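Local coordinates for protein hyaluronoglucosaminidase (Apis mellifera, PDB 1FCQ) that hydrolyses hyaluronan as a family 56 glycosidase built on a (beta/alpha) barrel, and is a major allergen of bee venom, at residues F11-N16 with Y36-N41; W15-F20 with F298-S303; F29-E34 with E318-E323. All blocks are in the same frame, centred on the assembly; numbering follows the deposited sequence.

Contact 1 of 3, residues F11-N16 with Y36-N41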
loop_
_atom_site.group_PDB
_atom_site.type_symbol
_atom_site.label_atom_id
_atom_site.label_comp_id
_atom_site.label_asym_id
_atom_site.label_seq_id
_atom_site.Cartn_x
_atom_site.Cartn_y
_atom_site.Cartn_z
ATOM N N PHE A 11 -9.305 9.551 -15.648
ATOM C CA PHE A 11 -8.491 8.364 -15.346
ATOM C C PHE A 11 -7.045 8.833 -15.258
ATOM O O PHE A 11 -6.486 9.332 -16.234
ATOM C CB PHE A 11 -8.725 7.303 -16.415
ATOM C CG PHE A 11 -8.167 5.948 -16.081
ATOM C CD1 PHE A 11 -8.878 5.083 -15.265
ATOM C CD2 PHE A 11 -6.940 5.552 -16.580
ATOM C CE1 PHE A 11 -8.369 3.836 -14.941
ATOM C CE2 PHE A 11 -6.431 4.298 -16.265
ATOM C CZ PHE A 11 -7.147 3.446 -15.450
ATOM N N ASN A 12 -6.443 8.740 -14.080
ATOM C CA ASN A 12 -5.093 9.229 -13.850
ATOM C C ASN A 12 -4.097 8.122 -13.523
ATOM O O ASN A 12 -4.285 7.367 -12.570
ATOM C CB ASN A 12 -5.110 10.235 -12.688
ATOM C CG ASN A 12 -5.954 11.463 -12.983
ATOM O OD1 ASN A 12 -6.784 11.874 -12.169
ATOM N ND2 ASN A 12 -5.734 12.031 -14.158
ATOM N N VAL A 13 -3.047 8.023 -14.336
ATOM C CA VAL A 13 -1.998 7.025 -14.084
ATOM C C VAL A 13 -0.795 7.765 -13.505
ATOM O O VAL A 13 -0.330 8.749 -14.062
ATOM C CB VAL A 13 -1.591 6.226 -15.327
ATOM C CG1 VAL A 13 -0.562 5.156 -14.989
ATOM C CG2 VAL A 13 -2.830 5.577 -15.941
ATOM N N TYR A 14 -0.328 7.302 -12.345
ATOM C CA TYR A 14 0.784 7.974 -11.669
ATOM C C TYR A 14 2.112 7.243 -11.697
ATOM O O TYR A 14 2.171 6.030 -11.506
ATOM C CB TYR A 14 0.420 8.155 -10.178
ATOM C CG TYR A 14 -0.716 9.125 -9.963
ATOM C CD1 TYR A 14 -2.034 8.701 -9.956
ATOM C CD2 TYR A 14 -0.431 10.482 -9.780
ATOM C CE1 TYR A 14 -3.054 9.631 -9.760
ATOM C CE2 TYR A 14 -1.446 11.396 -9.583
ATOM C CZ TYR A 14 -2.746 10.950 -9.567
ATOM O OH TYR A 14 -3.774 11.858 -9.382
ATOM N N TRP A 15 3.186 8.028 -11.907
ATOM C CA TRP A 15 4.518 7.413 -11.899
ATOM C C TRP A 15 5.056 7.379 -10.470
ATOM O O TRP A 15 5.317 8.440 -9.904
ATOM C CB TRP A 15 5.459 8.253 -12.761
ATOM C CG TRP A 15 6.784 7.631 -13.101
ATOM C CD1 TRP A 15 8.018 8.065 -12.718
ATOM C CD2 TRP A 15 7.012 6.479 -13.930
ATOM N NE1 TRP A 15 9.003 7.261 -13.241
ATOM C CE2 TRP A 15 8.399 6.281 -13.998
ATOM C CE3 TRP A 15 6.171 5.614 -14.624
ATOM C CZ2 TRP A 15 8.971 5.242 -14.735
ATOM C CZ3 TRP A 15 6.730 4.580 -15.362
ATOM C CH2 TRP A 15 8.115 4.415 -15.401
ATOM N N ASN A 16 5.242 6.181 -9.919
ATOM C CA ASN A 16 5.798 6.066 -8.564
ATOM C C ASN A 16 6.999 5.113 -8.569
ATOM O O ASN A 16 7.277 4.327 -7.676
ATOM C CB ASN A 16 4.732 5.645 -7.556
ATOM C CG ASN A 16 5.124 5.785 -6.099
ATOM O OD1 ASN A 16 4.724 4.956 -5.258
ATOM N ND2 ASN A 16 5.886 6.826 -5.728
ATOM N N TYR A 36 3.825 8.766 -22.910
ATOM C CA TYR A 36 2.848 7.802 -22.423
ATOM C C TYR A 36 1.677 8.352 -21.650
ATOM O O TYR A 36 0.826 7.572 -21.226
ATOM C CB TYR A 36 3.626 6.714 -21.644
ATOM C CG TYR A 36 4.713 6.112 -22.527
ATOM C CD1 TYR A 36 6.034 6.101 -22.135
ATOM C CD2 TYR A 36 4.397 5.632 -23.798
ATOM C CE1 TYR A 36 7.035 5.581 -22.938
ATOM C CE2 TYR A 36 5.395 5.101 -24.598
ATOM C CZ TYR A 36 6.696 5.095 -24.187
ATOM O OH TYR A 36 7.669 4.567 -25.004
ATOM N N GLY A 37 1.678 9.653 -21.394
ATOM C CA GLY A 37 0.555 10.312 -20.745
ATOM C C GLY A 37 0.417 9.998 -19.265
ATOM O O GLY A 37 -0.667 10.162 -18.699
ATOM N N ILE A 38 1.516 9.558 -18.664
ATOM C CA ILE A 38 1.489 9.234 -17.229
ATOM C C ILE A 38 1.805 10.499 -16.446
ATOM O O ILE A 38 2.637 11.317 -16.861
ATOM C CB ILE A 38 2.536 8.146 -16.938
ATOM C CG1 ILE A 38 2.152 6.857 -17.674
ATOM C CG2 ILE A 38 2.670 7.904 -15.438
ATOM C CD1 ILE A 38 3.325 5.893 -17.848
ATOM N N LEU A 39 1.079 10.689 -15.334
ATOM C CA LEU A 39 1.337 11.849 -14.481
ATOM C C LEU A 39 2.674 11.651 -13.779
ATOM O O LEU A 39 2.951 10.592 -13.183
ATOM C CB LEU A 39 0.218 12.027 -13.450
ATOM C CG LEU A 39 -1.173 12.265 -14.060
ATOM C CD1 LEU A 39 -2.190 12.439 -12.935
ATOM C CD2 LEU A 39 -1.191 13.465 -14.985
ATOM N N GLN A 40 3.527 12.659 -13.871
ATOM C CA GLN A 40 4.893 12.610 -13.399
ATOM C C GLN A 40 5.245 13.862 -12.601
ATOM O O GLN A 40 4.981 14.997 -13.017
ATOM C CB GLN A 40 5.825 12.501 -14.619
ATOM C CG GLN A 40 7.300 12.306 -14.342
ATOM C CD GLN A 40 8.062 11.981 -15.620
ATOM O OE1 GLN A 40 7.670 12.390 -16.724
ATOM N NE2 GLN A 40 9.140 11.227 -15.459
ATOM N N ASN A 41 5.819 13.599 -11.426
ATOM C CA ASN A 41 6.287 14.692 -10.579
ATOM C C ASN A 41 7.272 15.580 -11.338
ATOM O O ASN A 41 8.013 15.081 -12.183
ATOM C CB ASN A 41 6.990 14.190 -9.329
ATOM C CG ASN A 41 6.040 13.602 -8.299
ATOM O OD1 ASN A 41 4.931 14.088 -8.114
ATOM N ND2 ASN A 41 6.517 12.583 -7.622
HETATM O O HOH W 1 -2.705 9.627 -16.809
HETATM O O HOH W 2 6.273 10.934 -10.644
#
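Leu39 lies against Tyr14 where the loop 36-41 runs past strand 12-16, and a single backbone bridge fixes the register there, with the CA atoms of Tyr14 and Leu39 4.8 Å apart. Two hydrogen bonds define it: Leu39 N donates to Val13 O at 2.7 Å, and Trp15 N donates to Leu39 O at 2.9 Å. Waters extend the pairing at both ends, one bridging Val13 N and Gly37 O, the other Trp15 O and Asn41 N.

Followed outward, Leu39 first sets CB against Val13 O, and CG stays close to the same carbonyl. With CG anti to the carbonyl carbon (chi1 -61°), the chain runs alongside Tyr14 in the same direction. CD1 then sits over one face of the phenol ring, 4.0 Å from its centroid, a CH-pi contact; the same methyl reaches Asn12 CB at 3.7 Å. Ile38 uses different branches: CG2 packs on Val13 O at 3.4 Å and on Trp15 CB at 3.9 Å, while CG1 meets Val13 CG1.

Strand 12-16 belongs to the (beta/alpha) barrel of the hyaluronidase fold. It pairs with strand 297-301 along one edge, and the loop is bridged to the other, so that a segment without regular structure continues the backbone pairing there. Val32 of helix 31-34 and Val328 of helix 310-328 touch Ile38, while Leu39 and Tyr14 both touch Glu50 in the loop before strand 51-55.

Contact 2 of 3, residues W15-F20 with F298-S303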
loop_
_atom_site.group_PDB
_atom_site.type_symbol
_atom_site.label_atom_id
_atom_site.label_comp_id
_atom_site.label_asym_id
_atom_site.label_seq_id
_atom_site.Cartn_x
_atom_site.Cartn_y
_atom_site.Cartn_z
ATOM N N TRP A 15 3.186 8.028 -11.907
ATOM C CA TRP A 15 4.518 7.413 -11.899
ATOM C C TRP A 15 5.056 7.379 -10.470
ATOM O O TRP A 15 5.317 8.440 -9.904
ATOM C CB TRP A 15 5.459 8.253 -12.761
ATOM C CG TRP A 15 6.784 7.631 -13.101
ATOM C CD1 TRP A 15 8.018 8.065 -12.718
ATOM C CD2 TRP A 15 7.012 6.479 -13.930
ATOM N NE1 TRP A 15 9.003 7.261 -13.241
ATOM C CE2 TRP A 15 8.399 6.281 -13.998
ATOM C CE3 TRP A 15 6.171 5.614 -14.624
ATOM C CZ2 TRP A 15 8.971 5.242 -14.735
ATOM C CZ3 TRP A 15 6.730 4.580 -15.362
ATOM C CH2 TRP A 15 8.115 4.415 -15.401
ATOM N N ASN A 16 5.242 6.181 -9.919
ATOM C CA ASN A 16 5.798 6.066 -8.564
ATOM C C ASN A 16 6.999 5.113 -8.569
ATOM O O ASN A 16 7.277 4.327 -7.676
ATOM C CB ASN A 16 4.732 5.645 -7.556
ATOM C CG ASN A 16 5.124 5.785 -6.099
ATOM O OD1 ASN A 16 4.724 4.956 -5.258
ATOM N ND2 ASN A 16 5.886 6.826 -5.728
ATOM N N VAL A 17 7.719 5.172 -9.696
ATOM C CA VAL A 17 8.943 4.363 -9.874
ATOM C C VAL A 17 10.083 5.309 -9.537
ATOM O O VAL A 17 10.060 6.455 -10.013
ATOM C CB VAL A 17 9.040 3.876 -11.327
ATOM C CG1 VAL A 17 10.347 3.114 -11.546
ATOM C CG2 VAL A 17 7.892 2.967 -11.727
ATOM N N PRO A 18 11.106 4.901 -8.809
ATOM C CA PRO A 18 12.163 5.786 -8.364
ATOM C C PRO A 18 13.256 6.022 -9.392
ATOM O O PRO A 18 14.436 5.874 -9.087
ATOM C CB PRO A 18 12.699 5.110 -7.110
ATOM C CG PRO A 18 12.486 3.665 -7.377
ATOM C CD PRO A 18 11.190 3.572 -8.152
ATOM N N THR A 19 12.830 6.501 -10.548
ATOM C CA THR A 19 13.750 6.804 -11.637
ATOM C C THR A 19 14.627 7.989 -11.313
ATOM O O THR A 19 15.638 8.197 -11.993
ATOM C CB THR A 19 12.995 6.980 -12.965
ATOM O OG1 THR A 19 11.827 7.785 -12.769
ATOM C CG2 THR A 19 12.566 5.607 -13.484
ATOM N N PHE A 20 14.414 8.732 -10.212
ATOM C CA PHE A 20 15.345 9.782 -9.825
ATOM C C PHE A 20 16.756 9.220 -9.668
ATOM O O PHE A 20 17.733 9.931 -9.919
ATOM C CB PHE A 20 14.890 10.467 -8.525
ATOM C CG PHE A 20 15.085 9.616 -7.303
ATOM C CD1 PHE A 20 16.251 9.703 -6.560
ATOM C CD2 PHE A 20 14.106 8.726 -6.892
ATOM C CE1 PHE A 20 16.442 8.908 -5.446
ATOM C CE2 PHE A 20 14.288 7.939 -5.771
ATOM C CZ PHE A 20 15.458 8.034 -5.041
ATOM N N PHE A 298 -4.385 4.324 -11.779
ATOM C CA PHE A 298 -3.562 3.351 -11.067
ATOM C C PHE A 298 -2.194 4.007 -10.867
ATOM O O PHE A 298 -1.909 5.012 -11.503
ATOM C CB PHE A 298 -3.426 1.982 -11.700
ATOM C CG PHE A 298 -2.977 1.952 -13.128
ATOM C CD1 PHE A 298 -1.640 1.800 -13.446
ATOM C CD2 PHE A 298 -3.907 2.058 -14.157
ATOM C CE1 PHE A 298 -1.222 1.772 -14.766
ATOM C CE2 PHE A 298 -3.485 2.052 -15.476
ATOM C CZ PHE A 298 -2.148 1.907 -15.781
ATOM N N ILE A 299 -1.425 3.401 -9.974
ATOM C CA ILE A 299 -0.113 3.921 -9.616
ATOM C C ILE A 299 0.942 2.868 -9.945
ATOM O O ILE A 299 0.851 1.735 -9.471
ATOM C CB ILE A 299 -0.086 4.237 -8.098
ATOM C CG1 ILE A 299 -1.071 5.374 -7.807
ATOM C CG2 ILE A 299 1.316 4.626 -7.650
ATOM C CD1 ILE A 299 -1.550 5.400 -6.367
ATOM N N ILE A 300 1.896 3.246 -10.787
ATOM C CA ILE A 300 2.953 2.303 -11.172
ATOM C C ILE A 300 4.090 2.441 -10.173
ATOM O O ILE A 300 4.697 3.515 -10.062
ATOM C CB ILE A 300 3.476 2.603 -12.579
ATOM C CG1 ILE A 300 2.307 2.570 -13.564
ATOM C CG2 ILE A 300 4.584 1.621 -12.959
ATOM C CD1 ILE A 300 2.684 3.112 -14.930
ATOM N N TRP A 301 4.417 1.379 -9.471
ATOM C CA TRP A 301 5.460 1.418 -8.467
ATOM C C TRP A 301 6.713 0.682 -8.942
ATOM O O TRP A 301 6.611 -0.187 -9.796
ATOM C CB TRP A 301 4.911 0.768 -7.181
ATOM C CG TRP A 301 5.875 0.785 -6.037
ATOM C CD1 TRP A 301 6.184 1.852 -5.233
ATOM C CD2 TRP A 301 6.687 -0.304 -5.585
ATOM N NE1 TRP A 301 7.131 1.483 -4.308
ATOM C CE2 TRP A 301 7.449 0.164 -4.499
ATOM C CE3 TRP A 301 6.821 -1.637 -5.977
ATOM C CZ2 TRP A 301 8.352 -0.646 -3.824
ATOM C CZ3 TRP A 301 7.718 -2.451 -5.291
ATOM C CH2 TRP A 301 8.491 -1.942 -4.231
ATOM N N GLY A 302 7.832 1.071 -8.349
ATOM C CA GLY A 302 9.073 0.320 -8.573
ATOM C C GLY A 302 9.897 0.308 -7.285
ATOM O O GLY A 302 9.775 1.195 -6.449
ATOM N N SER A 303 10.768 -0.684 -7.162
ATOM C CA SER A 303 11.678 -0.818 -6.045
ATOM C C SER A 303 13.011 -0.151 -6.395
ATOM O O SER A 303 13.497 -0.324 -7.510
ATOM C CB SER A 303 11.918 -2.299 -5.764
ATOM O OG SER A 303 12.915 -2.518 -4.793
#
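Parallel pairing of strands 12-16 and 297-301, the first and last strands of the hyaluronidase barrel in chain order, joins the start of the barrel to its end and brings Asn16 against Ile300 and Trp301 where both strands run out into loops. The touching parts run nearly alongside in the same direction, and the bridged pairs are Trp15 with Ile300 and Asn16 with Trp301. Asn16 N donates to Ile300 O at 2.7 Å, with an N-H...O angle of 137°, well short of straight. Beyond it the ladder weakens: Gly302 N reaches Asn16 O at 3.4 Å, a weak bond, while Trp301 CA adds a CA-H...O contact to that oxygen. As the chain leaves the strand, an inverse gamma turn centred on Pro18 lays the proline ring against the Gly302 carbonyl, CD 3.2 Å from Gly302 O.

Side chains divide between two faces of the sheet. On the face of Trp15 and Ile300, Trp15 CE3 lies 4.3 Å from Ile300 CD1; past the end of the strand, Val17 CG2 meets Ile300 CG2 at 3.8 Å. Val17 CB rests over a face of the indole near its rim, and Thr19 OG1 accepts from Trp15 NE1 in the ring plane, a nearly straight bond (N-H...O 173°). On the face of Asn16 and Trp301, Asn16 CG lies anti to the backbone N, which places the amide beside Trp301; rotation about chi2 turns OD1 to the indole edge, 3.4 Å from Trp301 CD1, with amide and ring planes 57° apart. Asn16 CB also packs on Ile299 CG2.

Asn16 OD1 is also hydrogen-bonded to Tyr265 OH, and Trp301 NE1 to Tyr55 OH, bonds that probably help to fix both groups. One face is thus mainly apolar, the Trp15-Thr19 bond excepted; the other carries an amide and an indole.

Contact 3 of 3, residues F29-E34 with E318-E323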
loop_
_atom_site.group_PDB
_atom_site.type_symbol
_atom_site.label_atom_id
_atom_site.label_comp_id
_atom_site.label_asym_id
_atom_site.label_seq_id
_atom_site.Cartn_x
_atom_site.Cartn_y
_atom_site.Cartn_z
ATOM N N PHE A 29 13.933 10.095 -17.863
ATOM C CA PHE A 29 12.630 9.494 -18.083
ATOM C C PHE A 29 11.540 10.476 -18.447
ATOM O O PHE A 29 10.371 10.302 -18.077
ATOM C CB PHE A 29 12.258 8.669 -16.821
ATOM C CG PHE A 29 13.059 7.385 -16.793
ATOM C CD1 PHE A 29 14.357 7.374 -16.319
ATOM C CD2 PHE A 29 12.498 6.204 -17.265
ATOM C CE1 PHE A 29 15.104 6.208 -16.305
ATOM C CE2 PHE A 29 13.245 5.036 -17.247
ATOM C CZ PHE A 29 14.534 5.028 -16.755
ATOM N N GLU A 30 11.823 11.440 -19.334
ATOM C CA GLU A 30 10.814 12.385 -19.782
ATOM C C GLU A 30 9.686 11.726 -20.562
ATOM O O GLU A 30 8.563 12.214 -20.568
ATOM C CB GLU A 30 11.429 13.501 -20.635
ATOM C CG GLU A 30 12.624 14.165 -19.982
ATOM C CD GLU A 30 13.968 13.642 -20.438
ATOM O OE1 GLU A 30 14.091 12.444 -20.784
ATOM O OE2 GLU A 30 14.908 14.476 -20.446
ATOM N N GLU A 31 9.917 10.585 -21.208
ATOM C CA GLU A 31 8.904 9.899 -21.973
ATOM C C GLU A 31 7.740 9.417 -21.119
ATOM O O GLU A 31 6.659 9.266 -21.677
ATOM C CB GLU A 31 9.456 8.735 -22.796
ATOM C CG GLU A 31 10.055 7.622 -21.968
ATOM C CD GLU A 31 11.528 7.799 -21.693
ATOM O OE1 GLU A 31 12.235 6.762 -21.712
ATOM O OE2 GLU A 31 12.029 8.920 -21.470
ATOM N N VAL A 32 7.941 9.241 -19.806
ATOM C CA VAL A 32 6.799 8.846 -18.972
ATOM C C VAL A 32 5.586 9.729 -19.200
ATOM O O VAL A 32 4.492 9.235 -19.430
ATOM C CB VAL A 32 7.242 8.931 -17.491
ATOM C CG1 VAL A 32 6.089 8.789 -16.523
ATOM C CG2 VAL A 32 8.255 7.819 -17.233
ATOM N N SER A 33 5.792 11.047 -19.106
ATOM C CA SER A 33 4.713 11.999 -19.288
ATOM C C SER A 33 4.636 12.486 -20.727
ATOM O O SER A 33 3.523 12.692 -21.223
ATOM C CB SER A 33 4.910 13.199 -18.357
ATOM O OG SER A 33 6.200 13.763 -18.467
ATOM N N GLU A 34 5.788 12.630 -21.386
ATOM C CA GLU A 34 5.755 13.205 -22.737
ATOM C C GLU A 34 5.221 12.263 -23.799
ATOM O O GLU A 34 4.599 12.734 -24.762
ATOM C CB GLU A 34 7.134 13.736 -23.121
ATOM C CG GLU A 34 7.652 14.807 -22.180
ATOM C CD GLU A 34 8.962 15.430 -22.626
ATOM O OE1 GLU A 34 9.627 14.861 -23.519
ATOM O OE2 GLU A 34 9.331 16.487 -22.069
ATOM N N GLU A 318 14.407 0.440 -21.393
ATOM C CA GLU A 318 14.077 -0.387 -22.552
ATOM C C GLU A 318 12.720 -1.052 -22.358
ATOM O O GLU A 318 11.863 -1.053 -23.245
ATOM C CB GLU A 318 15.160 -1.441 -22.684
ATOM C CG GLU A 318 15.258 -2.259 -23.939
ATOM C CD GLU A 318 16.581 -3.042 -23.956
ATOM O OE1 GLU A 318 16.497 -4.239 -23.631
ATOM O OE2 GLU A 318 17.634 -2.454 -24.269
ATOM N N TYR A 319 12.478 -1.591 -21.154
ATOM C CA TYR A 319 11.187 -2.237 -20.878
ATOM C C TYR A 319 10.052 -1.237 -20.974
ATOM O O TYR A 319 8.956 -1.493 -21.503
ATOM C CB TYR A 319 11.199 -2.896 -19.496
ATOM C CG TYR A 319 9.875 -3.519 -19.112
ATOM C CD1 TYR A 319 9.381 -4.657 -19.726
ATOM C CD2 TYR A 319 9.116 -2.958 -18.082
ATOM C CE1 TYR A 319 8.171 -5.220 -19.356
ATOM C CE2 TYR A 319 7.917 -3.513 -17.708
ATOM C CZ TYR A 319 7.434 -4.629 -18.344
ATOM O OH TYR A 319 6.245 -5.190 -17.950
ATOM N N LEU A 320 10.252 -0.038 -20.415
ATOM C CA LEU A 320 9.275 1.032 -20.498
ATOM C C LEU A 320 8.915 1.383 -21.947
ATOM O O LEU A 320 7.751 1.546 -22.279
ATOM C CB LEU A 320 9.772 2.297 -19.783
ATOM C CG LEU A 320 8.941 3.568 -19.935
ATOM C CD1 LEU A 320 7.540 3.358 -19.340
ATOM C CD2 LEU A 320 9.592 4.777 -19.279
ATOM N N ASN A 321 9.920 1.489 -22.807
ATOM C CA ASN A 321 9.676 1.878 -24.200
ATOM C C ASN A 321 9.207 0.706 -25.045
ATOM O O ASN A 321 8.394 0.925 -25.951
ATOM C CB ASN A 321 10.923 2.608 -24.701
ATOM C CG ASN A 321 10.967 4.006 -24.081
ATOM O OD1 ASN A 321 10.020 4.780 -24.227
ATOM N ND2 ASN A 321 12.033 4.350 -23.379
ATOM N N ASN A 322 9.645 -0.495 -24.728
ATOM C CA ASN A 322 9.246 -1.687 -25.457
ATOM C C ASN A 322 7.819 -2.108 -25.116
ATOM O O ASN A 322 7.046 -2.533 -25.975
ATOM C CB ASN A 322 10.153 -2.880 -25.134
ATOM C CG ASN A 322 11.549 -2.912 -25.720
ATOM O OD1 ASN A 322 11.874 -2.106 -26.573
ATOM N ND2 ASN A 322 12.395 -3.842 -25.293
ATOM N N GLU A 323 7.492 -2.151 -23.807
ATOM C CA GLU A 323 6.238 -2.726 -23.362
ATOM C C GLU A 323 5.376 -1.933 -22.385
ATOM O O GLU A 323 4.189 -1.790 -22.679
ATOM C CB GLU A 323 6.542 -4.073 -22.672
ATOM C CG GLU A 323 7.298 -5.112 -23.495
ATOM C CD GLU A 323 6.513 -5.563 -24.713
ATOM O OE1 GLU A 323 5.273 -5.429 -24.725
ATOM O OE2 GLU A 323 7.124 -6.064 -25.684
#
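Leu320 and Asn321 of helix 310-328 face Glu31, Val32 and Phe29 around the short helix 31-34, a helix-to-helix contact on the outer side of the barrel. The backbones stay well apart: the nearest CA atoms are 8.3 Å from each other for Val32 and Leu320 and 8.4 Å for Glu31 and Asn321, and side chains bridge the interval.

Leu320 points toward the other segment, and its CD2 serves three neighbours. It crosses Val32 at about a right angle, CD2 lying 3.9 Å from Val32 CG2. It meets Phe29 obliquely and at the ring edge rather than over the face, Leu320 CD2 being 3.8 Å from Phe29 CD2. The aliphatic part of Glu31 supplies the third partner: Glu31 CG lies 3.9 Å from Leu320 CD2.

Glu31 and Asn321 also cross at roughly a right angle, yet their flat ends are only modestly inclined, with carboxylate and amide planes 22° apart. The Glu31 chain gets there by placing CG between its backbone N and carbonyl carbon (chi1 63°) and bending again at chi2, which leaves CG beside Asn321 OD1 while the carboxylate turns to the amide nitrogen.

Neither group depends on this pair alone. Glu31 OE2 forms a salt bridge with Arg317, whose charge also makes a cation-pi contact with Phe29, and Asn321 OD1 is hydrogen-bonded to Tyr36 OH. Between the two segments, Asn321 ND2 donates to Glu31 OE1 at 2.9 Å with an N-H...O angle of 165°, arriving on the anti side of the oxygen and tilted well out of the carboxylate plane, though close to the plane of its own amide.

Contacts 1 and 2 share Trp15 and Asn16 and use the two edges of strand 12-16: the loop 36-41 takes one, strand 297-301 the other. Contact 2 is buried, with its centre about 13 Å from that of the chain; contact 1 is partly buried at about 17 Å, and contact 3, also buried, lies about 24 Å out. Main-chain bonds define the first two, whereas contact 3 relies on side chains, chiefly one amide-carboxylate bond and leucine packing. Trp15 links the layers, its ring touching Val32 and Leu320 of contact 3, while Gln40 joins contact 1 to Ser33 by a hydrogen bond.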